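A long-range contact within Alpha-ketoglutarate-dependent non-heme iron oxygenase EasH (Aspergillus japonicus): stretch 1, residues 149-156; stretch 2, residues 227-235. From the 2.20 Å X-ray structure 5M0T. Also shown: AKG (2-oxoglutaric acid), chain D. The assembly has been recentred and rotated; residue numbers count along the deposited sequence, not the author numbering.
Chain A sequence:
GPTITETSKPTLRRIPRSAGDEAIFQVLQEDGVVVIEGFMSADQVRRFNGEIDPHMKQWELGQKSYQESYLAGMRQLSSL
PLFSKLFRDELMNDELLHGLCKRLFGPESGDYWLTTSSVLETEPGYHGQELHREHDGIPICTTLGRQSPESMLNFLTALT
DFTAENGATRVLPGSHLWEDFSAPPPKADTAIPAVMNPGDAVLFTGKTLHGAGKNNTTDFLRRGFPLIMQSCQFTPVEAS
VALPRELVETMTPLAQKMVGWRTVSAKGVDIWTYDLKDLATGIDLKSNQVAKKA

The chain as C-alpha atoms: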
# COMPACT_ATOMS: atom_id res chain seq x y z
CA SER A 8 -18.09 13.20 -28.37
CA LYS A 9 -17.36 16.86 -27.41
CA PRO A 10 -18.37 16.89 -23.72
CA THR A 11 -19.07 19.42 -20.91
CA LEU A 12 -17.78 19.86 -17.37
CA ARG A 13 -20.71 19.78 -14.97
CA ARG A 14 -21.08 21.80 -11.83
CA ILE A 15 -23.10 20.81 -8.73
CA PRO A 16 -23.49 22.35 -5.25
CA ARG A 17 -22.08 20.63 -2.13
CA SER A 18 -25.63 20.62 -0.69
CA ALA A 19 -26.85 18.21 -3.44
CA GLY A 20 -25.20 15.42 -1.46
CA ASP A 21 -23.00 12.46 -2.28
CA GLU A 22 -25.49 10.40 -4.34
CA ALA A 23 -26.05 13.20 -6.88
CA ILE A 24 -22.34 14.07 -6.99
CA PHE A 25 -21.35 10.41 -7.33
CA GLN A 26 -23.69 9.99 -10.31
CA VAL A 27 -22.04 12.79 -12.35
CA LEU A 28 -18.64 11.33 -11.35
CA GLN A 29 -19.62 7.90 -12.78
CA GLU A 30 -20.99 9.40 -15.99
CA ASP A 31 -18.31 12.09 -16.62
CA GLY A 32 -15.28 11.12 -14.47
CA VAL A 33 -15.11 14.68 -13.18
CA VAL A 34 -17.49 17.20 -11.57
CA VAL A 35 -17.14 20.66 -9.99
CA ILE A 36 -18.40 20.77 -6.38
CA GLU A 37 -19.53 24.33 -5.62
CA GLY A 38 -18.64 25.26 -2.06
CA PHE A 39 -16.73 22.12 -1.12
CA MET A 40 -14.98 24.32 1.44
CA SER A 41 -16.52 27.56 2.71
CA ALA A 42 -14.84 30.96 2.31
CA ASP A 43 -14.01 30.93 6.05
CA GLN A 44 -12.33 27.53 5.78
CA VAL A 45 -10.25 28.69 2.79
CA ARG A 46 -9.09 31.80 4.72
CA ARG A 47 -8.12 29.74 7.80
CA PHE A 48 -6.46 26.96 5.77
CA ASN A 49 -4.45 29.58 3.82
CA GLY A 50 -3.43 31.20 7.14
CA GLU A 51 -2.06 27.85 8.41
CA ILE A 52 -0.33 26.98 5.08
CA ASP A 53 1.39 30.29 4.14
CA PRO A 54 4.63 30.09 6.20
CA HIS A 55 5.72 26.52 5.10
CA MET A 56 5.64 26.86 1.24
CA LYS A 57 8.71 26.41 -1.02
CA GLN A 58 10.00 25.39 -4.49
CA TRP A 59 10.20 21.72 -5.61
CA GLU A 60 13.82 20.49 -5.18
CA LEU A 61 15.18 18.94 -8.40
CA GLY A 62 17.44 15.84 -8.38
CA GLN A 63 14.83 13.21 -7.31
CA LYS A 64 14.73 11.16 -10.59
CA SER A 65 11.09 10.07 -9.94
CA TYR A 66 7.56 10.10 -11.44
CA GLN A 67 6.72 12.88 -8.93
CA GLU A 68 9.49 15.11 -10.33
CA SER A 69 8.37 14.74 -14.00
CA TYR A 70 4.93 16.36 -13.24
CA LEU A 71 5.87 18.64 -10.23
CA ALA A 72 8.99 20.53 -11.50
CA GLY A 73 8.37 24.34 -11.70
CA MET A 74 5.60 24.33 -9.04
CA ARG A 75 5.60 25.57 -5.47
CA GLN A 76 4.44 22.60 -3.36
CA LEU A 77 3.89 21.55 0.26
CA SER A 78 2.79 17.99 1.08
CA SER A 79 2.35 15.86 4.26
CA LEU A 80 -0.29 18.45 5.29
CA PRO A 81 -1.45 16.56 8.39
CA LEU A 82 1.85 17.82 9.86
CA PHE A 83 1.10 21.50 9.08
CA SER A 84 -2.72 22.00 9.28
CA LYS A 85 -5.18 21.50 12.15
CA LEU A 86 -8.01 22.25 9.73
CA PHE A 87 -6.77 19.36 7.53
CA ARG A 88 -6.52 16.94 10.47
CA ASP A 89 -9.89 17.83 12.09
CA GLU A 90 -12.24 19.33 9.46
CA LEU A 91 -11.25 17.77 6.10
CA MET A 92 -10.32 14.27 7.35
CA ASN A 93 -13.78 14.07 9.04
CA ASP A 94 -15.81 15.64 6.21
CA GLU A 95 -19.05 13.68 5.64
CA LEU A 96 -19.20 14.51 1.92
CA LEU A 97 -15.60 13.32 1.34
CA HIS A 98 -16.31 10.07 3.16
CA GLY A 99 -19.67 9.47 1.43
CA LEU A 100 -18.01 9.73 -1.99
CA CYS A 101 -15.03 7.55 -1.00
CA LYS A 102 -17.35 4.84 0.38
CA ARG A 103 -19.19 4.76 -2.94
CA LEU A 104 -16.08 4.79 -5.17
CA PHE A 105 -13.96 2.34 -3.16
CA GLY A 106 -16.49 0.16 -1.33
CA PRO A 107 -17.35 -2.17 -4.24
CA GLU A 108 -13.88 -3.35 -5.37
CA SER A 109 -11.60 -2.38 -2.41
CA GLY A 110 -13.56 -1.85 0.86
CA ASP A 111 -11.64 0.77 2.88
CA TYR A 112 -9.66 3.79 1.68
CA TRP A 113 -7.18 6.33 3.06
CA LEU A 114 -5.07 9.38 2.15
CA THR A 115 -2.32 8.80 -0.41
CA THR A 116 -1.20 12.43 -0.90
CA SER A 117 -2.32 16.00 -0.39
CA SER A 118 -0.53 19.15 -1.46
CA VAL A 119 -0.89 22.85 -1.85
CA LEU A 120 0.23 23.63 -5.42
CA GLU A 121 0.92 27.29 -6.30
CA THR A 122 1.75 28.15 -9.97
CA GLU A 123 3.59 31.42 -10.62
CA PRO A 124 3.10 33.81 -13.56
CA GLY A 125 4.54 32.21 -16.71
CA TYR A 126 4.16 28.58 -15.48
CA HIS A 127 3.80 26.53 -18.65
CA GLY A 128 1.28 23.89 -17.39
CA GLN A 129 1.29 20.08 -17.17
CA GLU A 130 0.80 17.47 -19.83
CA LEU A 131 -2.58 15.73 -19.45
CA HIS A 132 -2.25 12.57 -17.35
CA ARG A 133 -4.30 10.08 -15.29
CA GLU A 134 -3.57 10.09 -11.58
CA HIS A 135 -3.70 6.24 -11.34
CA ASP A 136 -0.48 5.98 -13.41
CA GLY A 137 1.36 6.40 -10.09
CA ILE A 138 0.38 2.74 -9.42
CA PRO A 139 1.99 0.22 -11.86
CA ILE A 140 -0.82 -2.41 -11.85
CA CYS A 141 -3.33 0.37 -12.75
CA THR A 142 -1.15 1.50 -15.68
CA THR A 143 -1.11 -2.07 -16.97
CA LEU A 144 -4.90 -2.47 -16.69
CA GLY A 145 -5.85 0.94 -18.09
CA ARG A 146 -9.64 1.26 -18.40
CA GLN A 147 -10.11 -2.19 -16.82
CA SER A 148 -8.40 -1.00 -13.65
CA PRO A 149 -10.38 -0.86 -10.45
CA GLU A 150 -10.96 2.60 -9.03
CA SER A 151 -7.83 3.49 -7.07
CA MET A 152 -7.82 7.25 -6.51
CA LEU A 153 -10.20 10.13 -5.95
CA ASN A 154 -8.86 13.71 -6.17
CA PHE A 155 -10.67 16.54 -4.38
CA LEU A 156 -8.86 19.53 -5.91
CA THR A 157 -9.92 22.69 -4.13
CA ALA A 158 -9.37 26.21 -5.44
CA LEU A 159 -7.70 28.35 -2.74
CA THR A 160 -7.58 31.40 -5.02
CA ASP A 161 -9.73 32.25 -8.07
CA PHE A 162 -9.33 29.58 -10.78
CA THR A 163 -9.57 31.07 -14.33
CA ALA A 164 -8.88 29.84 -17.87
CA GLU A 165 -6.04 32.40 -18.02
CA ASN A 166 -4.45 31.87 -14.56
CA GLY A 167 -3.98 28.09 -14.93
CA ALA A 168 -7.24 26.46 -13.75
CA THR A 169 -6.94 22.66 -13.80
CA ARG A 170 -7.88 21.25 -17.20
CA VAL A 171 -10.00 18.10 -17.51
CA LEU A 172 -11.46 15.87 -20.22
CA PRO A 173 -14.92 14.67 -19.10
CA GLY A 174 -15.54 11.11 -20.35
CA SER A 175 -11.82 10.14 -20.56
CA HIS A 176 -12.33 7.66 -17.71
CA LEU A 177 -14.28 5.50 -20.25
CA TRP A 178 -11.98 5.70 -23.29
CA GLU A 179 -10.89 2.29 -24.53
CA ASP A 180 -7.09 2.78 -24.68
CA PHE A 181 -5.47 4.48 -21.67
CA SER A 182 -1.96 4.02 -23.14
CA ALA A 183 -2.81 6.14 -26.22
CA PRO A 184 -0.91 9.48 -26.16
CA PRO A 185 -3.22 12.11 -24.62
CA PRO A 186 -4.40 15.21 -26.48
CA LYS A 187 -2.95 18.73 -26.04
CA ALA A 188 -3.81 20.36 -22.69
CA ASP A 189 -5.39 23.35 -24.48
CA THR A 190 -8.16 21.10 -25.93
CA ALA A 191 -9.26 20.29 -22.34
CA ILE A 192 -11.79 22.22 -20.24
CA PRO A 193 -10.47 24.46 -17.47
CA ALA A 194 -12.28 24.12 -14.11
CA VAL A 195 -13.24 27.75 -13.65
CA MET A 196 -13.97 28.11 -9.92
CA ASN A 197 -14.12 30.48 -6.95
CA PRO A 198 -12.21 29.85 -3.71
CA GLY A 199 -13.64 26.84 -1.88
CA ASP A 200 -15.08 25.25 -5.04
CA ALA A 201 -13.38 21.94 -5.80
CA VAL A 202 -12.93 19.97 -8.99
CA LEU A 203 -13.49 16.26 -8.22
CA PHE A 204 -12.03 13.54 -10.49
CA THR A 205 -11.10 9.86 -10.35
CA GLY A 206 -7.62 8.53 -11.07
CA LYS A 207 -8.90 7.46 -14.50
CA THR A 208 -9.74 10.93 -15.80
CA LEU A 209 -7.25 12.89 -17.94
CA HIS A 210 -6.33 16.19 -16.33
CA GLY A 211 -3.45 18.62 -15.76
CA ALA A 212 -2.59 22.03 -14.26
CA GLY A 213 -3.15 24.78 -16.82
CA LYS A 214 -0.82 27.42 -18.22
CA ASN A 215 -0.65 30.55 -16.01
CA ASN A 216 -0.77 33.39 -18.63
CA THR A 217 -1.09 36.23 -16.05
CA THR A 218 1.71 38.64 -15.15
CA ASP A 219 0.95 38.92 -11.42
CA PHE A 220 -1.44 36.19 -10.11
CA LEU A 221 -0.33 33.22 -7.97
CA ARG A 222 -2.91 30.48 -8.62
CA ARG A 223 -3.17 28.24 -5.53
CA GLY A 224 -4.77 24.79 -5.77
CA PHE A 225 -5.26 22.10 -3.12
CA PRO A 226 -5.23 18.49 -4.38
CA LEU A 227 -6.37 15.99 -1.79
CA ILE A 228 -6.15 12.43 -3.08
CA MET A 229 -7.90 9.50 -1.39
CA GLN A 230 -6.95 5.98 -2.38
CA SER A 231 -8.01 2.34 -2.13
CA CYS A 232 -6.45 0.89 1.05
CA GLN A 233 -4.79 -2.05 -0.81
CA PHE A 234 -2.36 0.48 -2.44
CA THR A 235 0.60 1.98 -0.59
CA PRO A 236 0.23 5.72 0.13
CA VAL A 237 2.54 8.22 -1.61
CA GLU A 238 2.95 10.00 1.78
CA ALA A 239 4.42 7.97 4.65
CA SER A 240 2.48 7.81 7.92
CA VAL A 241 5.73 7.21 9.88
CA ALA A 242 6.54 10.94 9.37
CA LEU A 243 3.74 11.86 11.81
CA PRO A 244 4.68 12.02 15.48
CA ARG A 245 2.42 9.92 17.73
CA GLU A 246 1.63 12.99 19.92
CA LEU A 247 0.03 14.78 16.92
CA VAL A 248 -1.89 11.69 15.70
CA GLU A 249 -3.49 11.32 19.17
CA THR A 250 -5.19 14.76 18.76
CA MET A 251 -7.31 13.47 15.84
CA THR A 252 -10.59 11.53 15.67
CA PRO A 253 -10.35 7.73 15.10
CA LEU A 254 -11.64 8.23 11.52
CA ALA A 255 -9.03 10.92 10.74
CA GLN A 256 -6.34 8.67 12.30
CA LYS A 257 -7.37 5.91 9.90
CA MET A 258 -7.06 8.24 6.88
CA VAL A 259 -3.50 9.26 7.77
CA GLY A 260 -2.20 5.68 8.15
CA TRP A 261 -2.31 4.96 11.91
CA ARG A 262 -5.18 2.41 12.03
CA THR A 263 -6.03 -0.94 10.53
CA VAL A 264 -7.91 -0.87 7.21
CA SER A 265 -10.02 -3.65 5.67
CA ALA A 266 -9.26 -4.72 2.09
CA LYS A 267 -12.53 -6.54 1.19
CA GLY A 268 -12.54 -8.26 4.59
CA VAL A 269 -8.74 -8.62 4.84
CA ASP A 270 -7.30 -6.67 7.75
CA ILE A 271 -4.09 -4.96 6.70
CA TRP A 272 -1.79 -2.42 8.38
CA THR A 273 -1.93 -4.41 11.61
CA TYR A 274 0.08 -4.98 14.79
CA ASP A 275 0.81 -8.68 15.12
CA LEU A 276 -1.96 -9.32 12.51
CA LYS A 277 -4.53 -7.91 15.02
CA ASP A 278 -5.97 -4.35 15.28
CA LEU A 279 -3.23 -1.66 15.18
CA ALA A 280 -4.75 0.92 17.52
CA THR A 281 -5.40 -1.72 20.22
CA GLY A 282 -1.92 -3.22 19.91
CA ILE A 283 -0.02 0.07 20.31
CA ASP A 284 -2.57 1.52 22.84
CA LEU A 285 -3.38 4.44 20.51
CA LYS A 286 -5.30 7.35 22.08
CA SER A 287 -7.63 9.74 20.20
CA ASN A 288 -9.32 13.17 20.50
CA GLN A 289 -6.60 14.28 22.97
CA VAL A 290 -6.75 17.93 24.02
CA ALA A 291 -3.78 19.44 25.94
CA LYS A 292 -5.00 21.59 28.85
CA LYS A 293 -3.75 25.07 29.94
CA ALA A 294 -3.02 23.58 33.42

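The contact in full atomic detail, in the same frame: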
# COMPACT_ATOMS: atom_id res chain seq x y z
N PRO A 149 -9.46 -1.31 -11.46
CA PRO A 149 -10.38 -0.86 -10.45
C PRO A 149 -10.11 0.59 -10.09
O PRO A 149 -9.00 1.08 -10.32
CB PRO A 149 -10.08 -1.79 -9.28
CG PRO A 149 -8.62 -2.01 -9.41
CD PRO A 149 -8.45 -2.21 -10.90
N GLU A 150 -11.11 1.24 -9.50
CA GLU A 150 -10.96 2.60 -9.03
C GLU A 150 -9.94 2.56 -7.91
O GLU A 150 -10.02 1.71 -7.02
CB GLU A 150 -12.29 3.17 -8.54
CG GLU A 150 -13.35 3.34 -9.64
CD GLU A 150 -12.99 4.38 -10.70
OE1 GLU A 150 -12.09 5.24 -10.47
OE2 GLU A 150 -13.61 4.36 -11.78
N SER A 151 -8.95 3.44 -8.01
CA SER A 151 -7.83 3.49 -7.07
C SER A 151 -7.68 4.82 -6.37
O SER A 151 -7.24 4.87 -5.24
CB SER A 151 -6.52 3.19 -7.81
OG SER A 151 -6.34 4.11 -8.86
N MET A 152 -8.02 5.91 -7.04
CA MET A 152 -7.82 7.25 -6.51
C MET A 152 -9.02 8.14 -6.74
O MET A 152 -9.76 7.97 -7.71
CB MET A 152 -6.61 7.88 -7.19
CG MET A 152 -5.32 7.14 -6.95
SD MET A 152 -3.98 7.93 -7.85
CE MET A 152 -2.56 7.26 -7.00
N LEU A 153 -9.19 9.09 -5.84
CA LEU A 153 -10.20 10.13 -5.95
C LEU A 153 -9.56 11.44 -5.51
O LEU A 153 -9.15 11.55 -4.36
CB LEU A 153 -11.40 9.81 -5.05
CG LEU A 153 -12.62 10.72 -5.18
CD1 LEU A 153 -13.03 10.94 -6.65
CD2 LEU A 153 -13.78 10.14 -4.38
N ASN A 154 -9.49 12.41 -6.43
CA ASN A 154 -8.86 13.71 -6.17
C ASN A 154 -9.87 14.82 -5.92
O ASN A 154 -10.61 15.20 -6.82
CB ASN A 154 -7.96 14.12 -7.35
CG ASN A 154 -7.01 15.26 -7.00
OD1 ASN A 154 -7.30 16.11 -6.15
ND2 ASN A 154 -5.85 15.26 -7.65
N PHE A 155 -9.88 15.36 -4.71
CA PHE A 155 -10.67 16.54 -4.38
C PHE A 155 -9.73 17.72 -4.53
O PHE A 155 -8.94 17.96 -3.63
CB PHE A 155 -11.19 16.49 -2.94
CG PHE A 155 -12.14 15.36 -2.66
CD1 PHE A 155 -11.66 14.07 -2.44
CD2 PHE A 155 -13.51 15.59 -2.55
CE1 PHE A 155 -12.53 13.03 -2.17
CE2 PHE A 155 -14.39 14.55 -2.27
CZ PHE A 155 -13.90 13.27 -2.08
N LEU A 156 -9.80 18.44 -5.64
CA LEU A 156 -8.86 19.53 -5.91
C LEU A 156 -9.54 20.87 -5.68
O LEU A 156 -10.30 21.34 -6.51
CB LEU A 156 -8.28 19.42 -7.32
CG LEU A 156 -6.96 20.22 -7.53
CD1 LEU A 156 -6.19 19.73 -8.75
CD2 LEU A 156 -7.20 21.72 -7.64
N LEU A 227 -6.29 16.90 -2.90
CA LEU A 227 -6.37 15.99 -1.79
C LEU A 227 -6.81 14.67 -2.39
O LEU A 227 -7.94 14.54 -2.87
CB LEU A 227 -7.38 16.55 -0.77
CG LEU A 227 -7.58 15.84 0.57
CD1 LEU A 227 -8.47 16.73 1.44
CD2 LEU A 227 -8.21 14.46 0.41
N ILE A 228 -5.91 13.69 -2.36
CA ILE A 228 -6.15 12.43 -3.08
C ILE A 228 -6.37 11.29 -2.10
O ILE A 228 -5.48 10.94 -1.31
CB ILE A 228 -5.02 12.12 -4.07
CG1 ILE A 228 -4.64 13.38 -4.86
CG2 ILE A 228 -5.43 11.00 -5.00
CD1 ILE A 228 -3.51 13.20 -5.86
N MET A 229 -7.58 10.72 -2.14
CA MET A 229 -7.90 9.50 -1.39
C MET A 229 -7.68 8.30 -2.30
O MET A 229 -7.83 8.38 -3.51
CB MET A 229 -9.35 9.51 -0.91
CG MET A 229 -9.71 10.74 -0.09
SD MET A 229 -8.65 11.00 1.33
CE MET A 229 -9.06 9.58 2.34
N GLN A 230 -7.36 7.17 -1.67
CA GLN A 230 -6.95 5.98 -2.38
C GLN A 230 -7.46 4.71 -1.73
O GLN A 230 -7.58 4.64 -0.51
CB GLN A 230 -5.43 5.99 -2.43
CG GLN A 230 -4.73 4.75 -2.95
CD GLN A 230 -3.27 5.06 -3.25
OE1 GLN A 230 -2.96 5.88 -4.11
NE2 GLN A 230 -2.38 4.45 -2.49
N SER A 231 -7.75 3.72 -2.56
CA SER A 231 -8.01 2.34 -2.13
C SER A 231 -6.94 1.82 -1.15
O SER A 231 -5.74 1.89 -1.44
CB SER A 231 -8.09 1.43 -3.37
OG SER A 231 -8.06 0.06 -3.02
N CYS A 232 -7.38 1.27 -0.02
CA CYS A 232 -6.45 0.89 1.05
C CYS A 232 -5.42 -0.20 0.69
O CYS A 232 -4.38 -0.30 1.34
CB CYS A 232 -7.19 0.50 2.32
SG CYS A 232 -8.10 -1.05 2.18
N GLN A 233 -5.73 -1.01 -0.33
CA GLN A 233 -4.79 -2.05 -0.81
C GLN A 233 -3.50 -1.47 -1.44
O GLN A 233 -2.51 -2.19 -1.55
CB GLN A 233 -5.46 -3.00 -1.81
CG GLN A 233 -5.71 -2.40 -3.19
CD GLN A 233 -6.61 -3.27 -4.06
OE1 GLN A 233 -6.39 -4.47 -4.21
NE2 GLN A 233 -7.64 -2.65 -4.65
N PHE A 234 -3.53 -0.20 -1.85
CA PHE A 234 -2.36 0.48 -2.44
C PHE A 234 -1.62 1.37 -1.44
O PHE A 234 -2.22 2.18 -0.71
CB PHE A 234 -2.74 1.30 -3.67
CG PHE A 234 -3.37 0.48 -4.75
CD1 PHE A 234 -2.65 -0.51 -5.40
CD2 PHE A 234 -4.72 0.66 -5.09
CE1 PHE A 234 -3.24 -1.28 -6.40
CE2 PHE A 234 -5.32 -0.11 -6.08
CZ PHE A 234 -4.57 -1.08 -6.74
N THR A 235 -0.29 1.22 -1.44
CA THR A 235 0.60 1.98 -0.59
C THR A 235 0.42 3.49 -0.82
O THR A 235 0.39 3.94 -1.96
CB THR A 235 2.07 1.58 -0.84
OG1 THR A 235 2.22 0.16 -0.69
CG2 THR A 235 3.01 2.29 0.12
C1 AKG D . -0.97 16.48 -10.40
O1 AKG D . -1.09 15.25 -10.45
O2 AKG D . 0.11 17.09 -9.98
C2 AKG D . -2.08 17.45 -10.81
O5 AKG D . -2.93 17.04 -11.58
C3 AKG D . -2.14 18.85 -10.26
C4 AKG D . -3.23 19.69 -10.90
C5 AKG D . -3.30 21.10 -10.40
O3 AKG D . -2.58 21.38 -9.33
O4 AKG D . -3.99 21.93 -10.95

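The least routine feature of this antiparallel pairing is how it ends: at Ser 231 the second strand passes directly into a type I turn, and the side chain of Gln 230, the last partner before it, reaches over to hold that turn. Gln 230 NE2 donates to Thr 235 O at 2.9 Å (N-H...O angle 139°) and, in a weak bond, to Phe 234 O, also 2.9 Å from NE2. Within the turn, Phe 234 N bonds to Ser 231 O at 3.1 Å. The turn brings Phe 234 back against the first stretch, where its CE2 lies 3.9 Å from Ser 151 CB.

The strands themselves run at 164° between their N-to-C directions, close to ideal antiparallel. Two reciprocal pairs of backbone hydrogen bonds fix the register. Leu 153 N to Met 229 O and Met 229 N to Leu 153 O are both 2.8 Å, each at 154°; Phe 155 N to Leu 227 O is 2.8 Å at 162°, whereas Leu 227 N to Phe 155 O, at 2.9 Å, bends to 136°. Ser 231 N to Ser 151 O, 3.0 Å, extends the ladder beyond the first strand's start.

CA spacing alternates accordingly: 5.1 Å for Leu 153 CA to Met 229 CA, but 4.3 Å for Asn 154 CA to Ile 228 CA, a non-hydrogen-bonded pair. The narrow pairs permit CA-H...O contacts, such as Met 152 CA to Met 229 O at 3.2 Å.

Side chains sort onto two faces. On one, Met 152 CB meets Ile 228 CG2 at 4.0 Å; on the other, Phe 155 CE1 approaches Met 229 CG at 4.2 Å, and Phe 155 CB lies 4.4 Å from Leu 227 CB. Leu 156 contributes little here, but its CD1 comes within 3.6 Å of C5 of AKG, the oxygenase's 2-oxoglutarate.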